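Local coordinates for protein D-psicose 3-epimerase (Agrobacterium tumefaciens, PDB 2HK0) that probably catalyses the metal-dependent C3 epimerisation of non-phosphorylated ketohexoses, interconverting D-fructose and D-psicose, at residues T112-A117 and A157-D162; E151-I156 and K191-N196; H206-E211 and K240-W245. One frame throughout, in Å; residues are numbered along the deposited sequence.

Contact 1 (T112-A117 and A157-D162)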
loop_
_atom_site.group_PDB
_atom_site.type_symbol
_atom_site.label_atom_id
_atom_site.label_comp_id
_atom_site.label_asym_id
_atom_site.label_seq_id
_atom_site.Cartn_x
_atom_site.Cartn_y
_atom_site.Cartn_z
ATOM N N THR A 112 38.287 14.214 12.849
ATOM C CA THR A 112 37.083 13.555 13.335
ATOM C C THR A 112 37.212 12.041 13.229
ATOM O O THR A 112 36.881 11.319 14.157
ATOM C CB THR A 112 35.851 14.025 12.533
ATOM O OG1 THR A 112 35.751 15.449 12.619
ATOM C CG2 THR A 112 34.588 13.425 13.084
ATOM N N LEU A 113 37.700 11.560 12.093
ATOM C CA LEU A 113 37.869 10.122 11.880
ATOM C C LEU A 113 38.818 9.504 12.923
ATOM O O LEU A 113 38.576 8.401 13.419
ATOM C CB LEU A 113 38.407 9.878 10.462
ATOM C CG LEU A 113 37.565 9.345 9.291
ATOM C CD1 LEU A 113 36.092 9.504 9.527
ATOM C CD2 LEU A 113 37.998 10.050 8.003
ATOM N N SER A 114 39.904 10.210 13.252
ATOM C CA SER A 114 40.847 9.707 14.249
ATOM C C SER A 114 40.149 9.595 15.603
ATOM O O SER A 114 40.319 8.612 16.325
ATOM C CB SER A 114 42.054 10.642 14.378
ATOM O OG SER A 114 42.780 10.696 13.156
ATOM N N ASN A 115 39.364 10.605 15.950
ATOM C CA ASN A 115 38.657 10.585 17.225
ATOM C C ASN A 115 37.589 9.489 17.233
ATOM O O ASN A 115 37.416 8.789 18.229
ATOM C CB ASN A 115 38.039 11.955 17.503
ATOM C CG ASN A 115 39.092 13.005 17.830
ATOM O OD1 ASN A 115 40.112 12.695 18.438
ATOM N ND2 ASN A 115 38.844 14.247 17.436
ATOM N N VAL A 116 36.899 9.338 16.104
ATOM C CA VAL A 116 35.853 8.332 15.935
ATOM C C VAL A 116 36.409 6.928 16.200
ATOM O O VAL A 116 35.752 6.085 16.827
ATOM C CB VAL A 116 35.290 8.438 14.498
ATOM C CG1 VAL A 116 34.780 7.112 14.021
ATOM C CG2 VAL A 116 34.186 9.522 14.460
ATOM N N ALA A 117 37.628 6.679 15.733
ATOM C CA ALA A 117 38.255 5.378 15.934
ATOM C C ALA A 117 38.544 5.137 17.416
ATOM O O ALA A 117 38.521 3.988 17.880
ATOM C CB ALA A 117 39.541 5.282 15.110
ATOM N N ALA A 157 39.265 8.586 1.833
ATOM C CA ALA A 157 38.913 7.176 1.974
ATOM C C ALA A 157 39.993 6.286 2.574
ATOM O O ALA A 157 39.707 5.464 3.460
ATOM C CB ALA A 157 38.467 6.609 0.625
ATOM N N ASP A 158 41.226 6.424 2.088
ATOM C CA ASP A 158 42.311 5.593 2.592
ATOM C C ASP A 158 42.568 5.863 4.074
ATOM O O ASP A 158 42.847 4.941 4.838
ATOM C CB ASP A 158 43.594 5.827 1.781
ATOM C CG ASP A 158 43.502 5.286 0.347
ATOM O OD1 ASP A 158 42.581 4.492 0.038
ATOM O OD2 ASP A 158 44.377 5.647 -0.474
ATOM N N PHE A 159 42.477 7.130 4.477
ATOM C CA PHE A 159 42.694 7.485 5.875
ATOM C C PHE A 159 41.651 6.761 6.729
ATOM O O PHE A 159 41.979 6.162 7.748
ATOM C CB PHE A 159 42.592 9.012 6.048
ATOM C CG PHE A 159 43.023 9.505 7.404
ATOM C CD1 PHE A 159 42.138 9.504 8.474
ATOM C CD2 PHE A 159 44.322 9.978 7.603
ATOM C CE1 PHE A 159 42.530 9.971 9.733
ATOM C CE2 PHE A 159 44.731 10.446 8.853
ATOM C CZ PHE A 159 43.827 10.442 9.925
ATOM N N ALA A 160 40.394 6.798 6.292
ATOM C CA ALA A 160 39.320 6.118 7.016
ATOM C C ALA A 160 39.567 4.607 7.013
ATOM O O ALA A 160 39.402 3.931 8.030
ATOM C CB ALA A 160 37.967 6.416 6.355
ATOM N N ASN A 161 39.962 4.089 5.856
ATOM C CA ASN A 161 40.207 2.667 5.708
ATOM C C ASN A 161 41.295 2.149 6.641
ATOM O O ASN A 161 41.204 1.032 7.148
ATOM C CB ASN A 161 40.564 2.325 4.259
ATOM C CG ASN A 161 40.714 0.822 4.042
ATOM O OD1 ASN A 161 41.764 0.348 3.609
ATOM N ND2 ASN A 161 39.663 0.069 4.352
ATOM N N ASP A 162 42.325 2.947 6.882
ATOM C CA ASP A 162 43.376 2.490 7.784
ATOM C C ASP A 162 42.793 2.319 9.183
ATOM O O ASP A 162 43.277 1.511 9.969
ATOM C CB ASP A 162 44.550 3.480 7.818
ATOM C CG ASP A 162 45.372 3.458 6.532
ATOM O OD1 ASP A 162 45.279 2.468 5.771
ATOM O OD2 ASP A 162 46.125 4.427 6.287
#
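Phe159 reaches across to Leu113 and Ser114 with the edge of its ring rather than with a face. The CE1–CZ side does the touching: CZ lies 3.4 Å from Ser114 OG, which sits in the plane of the ring, and CE1 is 4.2 Å from Leu113 CB, also near that plane. The ring therefore points into the angle between two consecutive side chains of helix 99-118. The torsion explains the reach, since CG stands anti to the backbone N (chi1 -170°) and carries the phenyl group out from helix 142-162 toward its neighbour.

Beside this, Leu113 sends its branched end to Ala160, where CD2 is 4.0 Å from Ala160 CB and CG follows at 4.2 Å. A methyl group is all that Ala160 presents here, and the helices come close at this point: the CA atoms of Leu113 and Ala160 are 6.5 Å apart. The two helical segments run nearly parallel, with 13° between their directions and 10.0 Å between their axes. This is the side-by-side packing of successive outer helices in a TIM barrel, those following strands 81-85 and 123-126, joined here near their C-terminal ends.

Ser114 OG does not depend on the ring for a partner. Turned beside its own backbone N (chi1 -63°), it hydrogen-bonds to Glu110 O one helical turn back, a carbonyl oxygen that can only accept, so the hydroxyl is the donor. On the far flank of helix 99-118, Thr112 and Asn115 bond to Asn61.

No hydrogen bond spans the interface and only 161 Å² is buried, so cohesion rests on apolar packing, Leu113 against the Phe159 ring edge and the Ala160 methyl group. The in-plane oxygen facing ring carbons is consistent with a weak electrostatic attraction to the slightly positive C–H edge.

Contact 2 (E151-I156 and K191-N196)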
loop_
_atom_site.group_PDB
_atom_site.type_symbol
_atom_site.label_atom_id
_atom_site.label_comp_id
_atom_site.label_asym_id
_atom_site.label_seq_id
_atom_site.Cartn_x
_atom_site.Cartn_y
_atom_site.Cartn_z
ATOM N N GLU A 151 35.945 13.644 -5.749
ATOM C CA GLU A 151 37.372 13.789 -5.490
ATOM C C GLU A 151 37.661 13.932 -3.997
ATOM O O GLU A 151 38.554 13.279 -3.476
ATOM C CB GLU A 151 37.922 15.005 -6.246
ATOM C CG GLU A 151 39.416 14.951 -6.490
ATOM C CD GLU A 151 39.859 15.921 -7.581
ATOM O OE1 GLU A 151 39.886 17.148 -7.316
ATOM O OE2 GLU A 151 40.164 15.452 -8.708
ATOM N N GLY A 152 36.914 14.786 -3.307
ATOM C CA GLY A 152 37.137 14.953 -1.878
ATOM C C GLY A 152 36.959 13.657 -1.090
ATOM O O GLY A 152 37.749 13.359 -0.191
ATOM N N ILE A 153 35.931 12.875 -1.415
ATOM C CA ILE A 153 35.680 11.611 -0.704
ATOM C C ILE A 153 36.780 10.607 -1.022
ATOM O O ILE A 153 37.298 9.919 -0.140
ATOM C CB ILE A 153 34.300 11.004 -1.098
ATOM C CG1 ILE A 153 33.164 11.890 -0.559
ATOM C CG2 ILE A 153 34.173 9.585 -0.565
ATOM C CD1 ILE A 153 33.112 12.006 0.969
ATOM N N ASN A 154 37.124 10.517 -2.296
ATOM C CA ASN A 154 38.182 9.624 -2.732
ATOM C C ASN A 154 39.446 9.934 -1.897
ATOM O O ASN A 154 40.123 9.029 -1.421
ATOM C CB ASN A 154 38.453 9.862 -4.226
ATOM C CG ASN A 154 39.602 9.035 -4.755
ATOM O OD1 ASN A 154 39.411 7.940 -5.290
ATOM N ND2 ASN A 154 40.804 9.549 -4.601
ATOM N N GLY A 155 39.719 11.219 -1.704
ATOM C CA GLY A 155 40.895 11.654 -0.961
ATOM C C GLY A 155 40.975 11.413 0.537
ATOM O O GLY A 155 42.051 11.584 1.120
ATOM N N ILE A 156 39.867 11.064 1.196
ATOM C CA ILE A 156 39.934 10.785 2.631
ATOM C C ILE A 156 39.647 9.308 2.886
ATOM O O ILE A 156 39.781 8.821 4.017
ATOM C CB ILE A 156 38.899 11.617 3.464
ATOM C CG1 ILE A 156 37.484 11.432 2.897
ATOM C CG2 ILE A 156 39.278 13.087 3.469
ATOM C CD1 ILE A 156 36.388 11.832 3.878
ATOM N N LYS A 191 30.458 4.540 -7.144
ATOM C CA LYS A 191 31.278 3.842 -8.140
ATOM C C LYS A 191 32.381 4.767 -8.660
ATOM O O LYS A 191 33.501 4.330 -8.900
ATOM C CB LYS A 191 30.407 3.347 -9.290
ATOM C CG LYS A 191 29.597 2.110 -8.927
ATOM C CD LYS A 191 28.688 1.685 -10.069
ATOM C CE LYS A 191 27.964 0.384 -9.753
ATOM N NZ LYS A 191 27.092 -0.015 -10.912
ATOM N N ASP A 192 32.056 6.044 -8.835
ATOM C CA ASP A 192 33.035 7.025 -9.279
ATOM C C ASP A 192 34.136 7.222 -8.246
ATOM O O ASP A 192 35.287 7.489 -8.603
ATOM C CB ASP A 192 32.388 8.381 -9.527
ATOM C CG ASP A 192 31.964 8.556 -10.958
ATOM O OD1 ASP A 192 32.455 7.781 -11.811
ATOM O OD2 ASP A 192 31.152 9.468 -11.237
ATOM N N VAL A 193 33.789 7.127 -6.968
ATOM C CA VAL A 193 34.811 7.304 -5.958
ATOM C C VAL A 193 35.807 6.152 -6.066
ATOM O O VAL A 193 37.007 6.356 -5.911
ATOM C CB VAL A 193 34.216 7.362 -4.533
ATOM C CG1 VAL A 193 35.328 7.183 -3.499
ATOM C CG2 VAL A 193 33.516 8.723 -4.321
ATOM N N GLY A 194 35.293 4.951 -6.337
ATOM C CA GLY A 194 36.136 3.776 -6.501
ATOM C C GLY A 194 36.942 3.320 -5.295
ATOM O O GLY A 194 38.109 2.969 -5.417
ATOM N N LYS A 195 36.327 3.324 -4.124
ATOM C CA LYS A 195 37.015 2.893 -2.918
ATOM C C LYS A 195 36.169 1.827 -2.241
ATOM O O LYS A 195 34.944 1.942 -2.160
ATOM C CB LYS A 195 37.239 4.083 -1.994
ATOM C CG LYS A 195 38.215 5.135 -2.554
ATOM C CD LYS A 195 39.651 4.637 -2.517
ATOM C CE LYS A 195 40.631 5.710 -2.992
ATOM N NZ LYS A 195 42.045 5.269 -2.801
ATOM N N ASN A 196 36.824 0.776 -1.771
ATOM C CA ASN A 196 36.123 -0.327 -1.125
ATOM C C ASN A 196 35.382 0.025 0.152
ATOM O O ASN A 196 34.435 -0.670 0.519
ATOM C CB ASN A 196 37.093 -1.461 -0.822
ATOM C CG ASN A 196 37.752 -2.001 -2.066
ATOM O OD1 ASN A 196 37.106 -2.139 -3.109
ATOM N ND2 ASN A 196 39.041 -2.315 -1.969
#
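Val193 overlaps Ile153 and the backbone beside it: CG2 is 3.9 Å from Ile153 CG2, while CG1 touches both that same methyl group and the CA of Asn154, the latter at 3.8 Å. The contact joins two consecutive outer helices of the TIM barrel, the middle of 142-162 and the C-terminal end of 183-193. With CG1 anti to its backbone N (chi1 165°), Val193 turns both methyl groups to the facing helix, CG1 bridging Ile153 and Asn154, and the Val193 and Ile153 side chains cross obliquely. Behind them, both Ile153 and Val193 touch Val198 at the start of strand 198-203, so the apolar patch runs inward to the barrel wall.

Gly194 ends the helix. Its positive phi (63°) takes the chain out of helical geometry and brings Lys195 round to face 142-162. The Asn154 amide group lies near both the Val193 carbonyl, with Asn154 CG 3.9 Å from Val193 O, and the aliphatic part of Lys195. That lysine chain is bent at chi2 (-73°) and crosses the Asn154 side chain at about a right angle. Its ammonium group continues past to a salt bridge with Asp158, one turn beyond Asn154 on helix 142-162. On the way, Lys195 CE passes 3.7 Å from the backbone O of Asn154.

Contact 3 (H206-E211 and K240-W245)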
loop_
_atom_site.group_PDB
_atom_site.type_symbol
_atom_site.label_atom_id
_atom_site.label_comp_id
_atom_site.label_asym_id
_atom_site.label_seq_id
_atom_site.Cartn_x
_atom_site.Cartn_y
_atom_site.Cartn_z
ATOM N N HIS A 206 13.792 10.264 3.308
ATOM C CA HIS A 206 14.210 10.877 2.054
ATOM C C HIS A 206 13.721 10.068 0.864
ATOM O O HIS A 206 13.312 10.628 -0.157
ATOM C CB HIS A 206 15.738 11.014 2.030
ATOM C CG HIS A 206 16.279 11.854 3.149
ATOM N ND1 HIS A 206 15.971 13.187 3.285
ATOM C CD2 HIS A 206 17.093 11.550 4.190
ATOM C CE1 HIS A 206 16.568 13.671 4.363
ATOM N NE2 HIS A 206 17.254 12.698 4.930
HETATM N N MSE A 207 13.770 8.750 0.996
HETATM C CA MSE A 207 13.291 7.884 -0.078
HETATM C C MSE A 207 11.800 8.163 -0.337
HETATM O O MSE A 207 11.341 8.134 -1.480
HETATM C CB MSE A 207 13.449 6.410 0.309
HETATM C CG MSE A 207 14.854 5.924 0.501
HETATM SE SE MSE A 207 14.778 4.023 1.013
HETATM C CE MSE A 207 14.888 4.182 2.865
ATOM N N ASN A 208 11.050 8.431 0.737
ATOM C CA ASN A 208 9.615 8.685 0.635
ATOM C C ASN A 208 9.304 9.825 -0.325
ATOM O O ASN A 208 8.261 9.834 -0.968
ATOM C CB ASN A 208 9.018 9.007 2.011
ATOM C CG ASN A 208 7.501 9.106 1.973
ATOM O OD1 ASN A 208 6.820 8.133 1.652
ATOM N ND2 ASN A 208 6.968 10.281 2.290
ATOM N N ILE A 209 10.204 10.791 -0.421
ATOM C CA ILE A 209 9.966 11.910 -1.314
ATOM C C ILE A 209 10.470 11.650 -2.742
ATOM O O ILE A 209 9.707 11.748 -3.711
ATOM C CB ILE A 209 10.656 13.180 -0.791
ATOM C CG1 ILE A 209 10.085 13.551 0.586
ATOM C CG2 ILE A 209 10.509 14.325 -1.818
ATOM C CD1 ILE A 209 10.832 14.679 1.285
ATOM N N GLU A 210 11.740 11.266 -2.857
ATOM C CA GLU A 210 12.376 11.094 -4.162
ATOM C C GLU A 210 12.239 9.795 -4.958
ATOM O O GLU A 210 12.191 9.833 -6.186
ATOM C CB GLU A 210 13.872 11.394 -4.012
ATOM C CG GLU A 210 14.174 12.759 -3.396
ATOM C CD GLU A 210 13.587 13.920 -4.196
ATOM O OE1 GLU A 210 13.280 13.739 -5.399
ATOM O OE2 GLU A 210 13.443 15.020 -3.622
ATOM N N GLU A 211 12.172 8.658 -4.284
ATOM C CA GLU A 211 12.154 7.386 -5.003
ATOM C C GLU A 211 10.872 6.933 -5.662
ATOM O O GLU A 211 9.761 7.155 -5.160
ATOM C CB GLU A 211 12.626 6.254 -4.090
ATOM C CG GLU A 211 13.997 6.466 -3.417
ATOM C CD GLU A 211 15.179 6.332 -4.383
ATOM O OE1 GLU A 211 14.984 5.888 -5.541
ATOM O OE2 GLU A 211 16.305 6.661 -3.960
ATOM N N LYS A 240 4.497 3.698 13.476
ATOM C CA LYS A 240 3.395 4.619 13.768
ATOM C C LYS A 240 2.659 5.018 12.481
ATOM O O LYS A 240 1.534 5.538 12.531
ATOM C CB LYS A 240 3.931 5.907 14.407
ATOM C CG LYS A 240 4.580 5.757 15.785
ATOM C CD LYS A 240 3.517 5.674 16.875
ATOM C CE LYS A 240 4.115 5.913 18.265
ATOM N NZ LYS A 240 3.036 5.821 19.291
ATOM N N GLY A 241 3.289 4.769 11.331
ATOM C CA GLY A 241 2.690 5.207 10.087
ATOM C C GLY A 241 2.504 4.264 8.923
ATOM O O GLY A 241 2.521 3.049 9.071
ATOM N N ARG A 242 2.365 4.859 7.745
ATOM C CA ARG A 242 2.103 4.139 6.503
ATOM C C ARG A 242 3.285 3.710 5.631
ATOM O O ARG A 242 3.088 3.249 4.515
ATOM C CB ARG A 242 1.140 4.971 5.652
ATOM C CG ARG A 242 1.716 6.321 5.247
ATOM C CD ARG A 242 0.729 7.122 4.428
ATOM N NE ARG A 242 1.081 8.531 4.499
ATOM C CZ ARG A 242 2.011 9.117 3.753
ATOM N NH1 ARG A 242 2.686 8.421 2.846
ATOM N NH2 ARG A 242 2.292 10.401 3.961
HETATM N N MSE A 243 4.506 3.867 6.122
HETATM C CA MSE A 243 5.687 3.446 5.366
HETATM C C MSE A 243 5.476 1.954 4.978
HETATM O O MSE A 243 4.926 1.170 5.757
HETATM C CB MSE A 243 6.906 3.613 6.273
HETATM C CG MSE A 243 8.255 3.728 5.598
HETATM SE SE MSE A 243 8.405 5.255 4.399
HETATM C CE MSE A 243 8.655 6.741 5.608
ATOM N N PRO A 244 5.887 1.543 3.767
ATOM C CA PRO A 244 5.691 0.131 3.391
ATOM C C PRO A 244 6.764 -0.768 4.038
ATOM O O PRO A 244 7.614 -1.346 3.361
ATOM C CB PRO A 244 5.805 0.142 1.867
ATOM C CG PRO A 244 5.927 1.609 1.481
ATOM C CD PRO A 244 6.492 2.304 2.665
ATOM N N TRP A 245 6.695 -0.893 5.354
ATOM C CA TRP A 245 7.667 -1.669 6.101
ATOM C C TRP A 245 7.900 -3.090 5.602
ATOM O O TRP A 245 9.039 -3.541 5.540
ATOM C CB TRP A 245 7.286 -1.653 7.584
ATOM C CG TRP A 245 7.325 -0.252 8.153
ATOM C CD1 TRP A 245 6.269 0.469 8.642
ATOM C CD2 TRP A 245 8.466 0.605 8.228
ATOM N NE1 TRP A 245 6.687 1.734 9.018
ATOM C CE2 TRP A 245 8.029 1.844 8.770
ATOM C CE3 TRP A 245 9.825 0.453 7.887
ATOM C CZ2 TRP A 245 8.904 2.928 8.973
ATOM C CZ3 TRP A 245 10.685 1.518 8.090
ATOM C CH2 TRP A 245 10.220 2.746 8.629
HETATM O O HOH W 1 4.415 7.773 0.832
#
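Asn208 meets Met243 through its CB and Arg242 through its far end. Starting at the backbone, CB lies 4.3 Å from Met243 CE, the terminal methyl group of a selenomethionine; this is a loose apolar touch. CG stands anti to the backbone N (chi1 -173°), directing the amide group away from helix 204-210 and across to the 240-245 loop. At the tip, OD1 takes a hydrogen bond from water 1 at 2.6 Å. The same water accepts a weak bond from Arg242 NH1 at 2.7 Å, lying in the guanidinium plane at its edge. Asn208 OD1 and Arg242 NH1 themselves are 4.3 Å apart, too far for a direct bond, so the polar half of the contact is water-mediated. The other branch, ND2, leaves the pair altogether and bonds to the backbone O of Asn208 in the second subunit.

Both segments belong to the connections that follow strands 198-203 and 225-230, on the C-terminal side of the TIM barrel, where enzymes of this fold carry their active sites. Here they also meet a subunit interface: Arg242 NH2 bonds to the carbonyl of Asn208 of the second subunit, and Arg242 NH2 of that subunit bonds in return to the carbonyls of Asn208 and Glu211 here.

On the loop side, Met243 is held from within its own chain. Its backbone N bonds to Glu232, whose carboxylate also receives Trp245 NE1. Pro244 is the centre of an inverse gamma turn, closed by Trp245 N bonding to Met243 O at 2.7 Å. Met243 CB rests over one face of the Trp245 ring, 3.1 Å above its plane and offset toward the rim.

In the fold
Contacts 1 and 2 share helix 142-162, which packs against 99-118 in one and the end of 183-193 in the other; their segments alternate along the chain, and the Asp158–Lys195 salt bridge joins them. Both are partly buried, and no other subunit touches them; contact 1 is essentially apolar, while contact 2 pairs an Ile153–Val193 core with a more polar crossing of Asn154 and Lys195, on the loop after helix 183-193. Contact 3 stands apart, its centre about 32 Å from that of contact 1 and about 29 Å from that of contact 2. It joins a short helix to a loop, is buried and lies where a second subunit packs against it, and adds a water-bridged polar pair to a slight apolar touch.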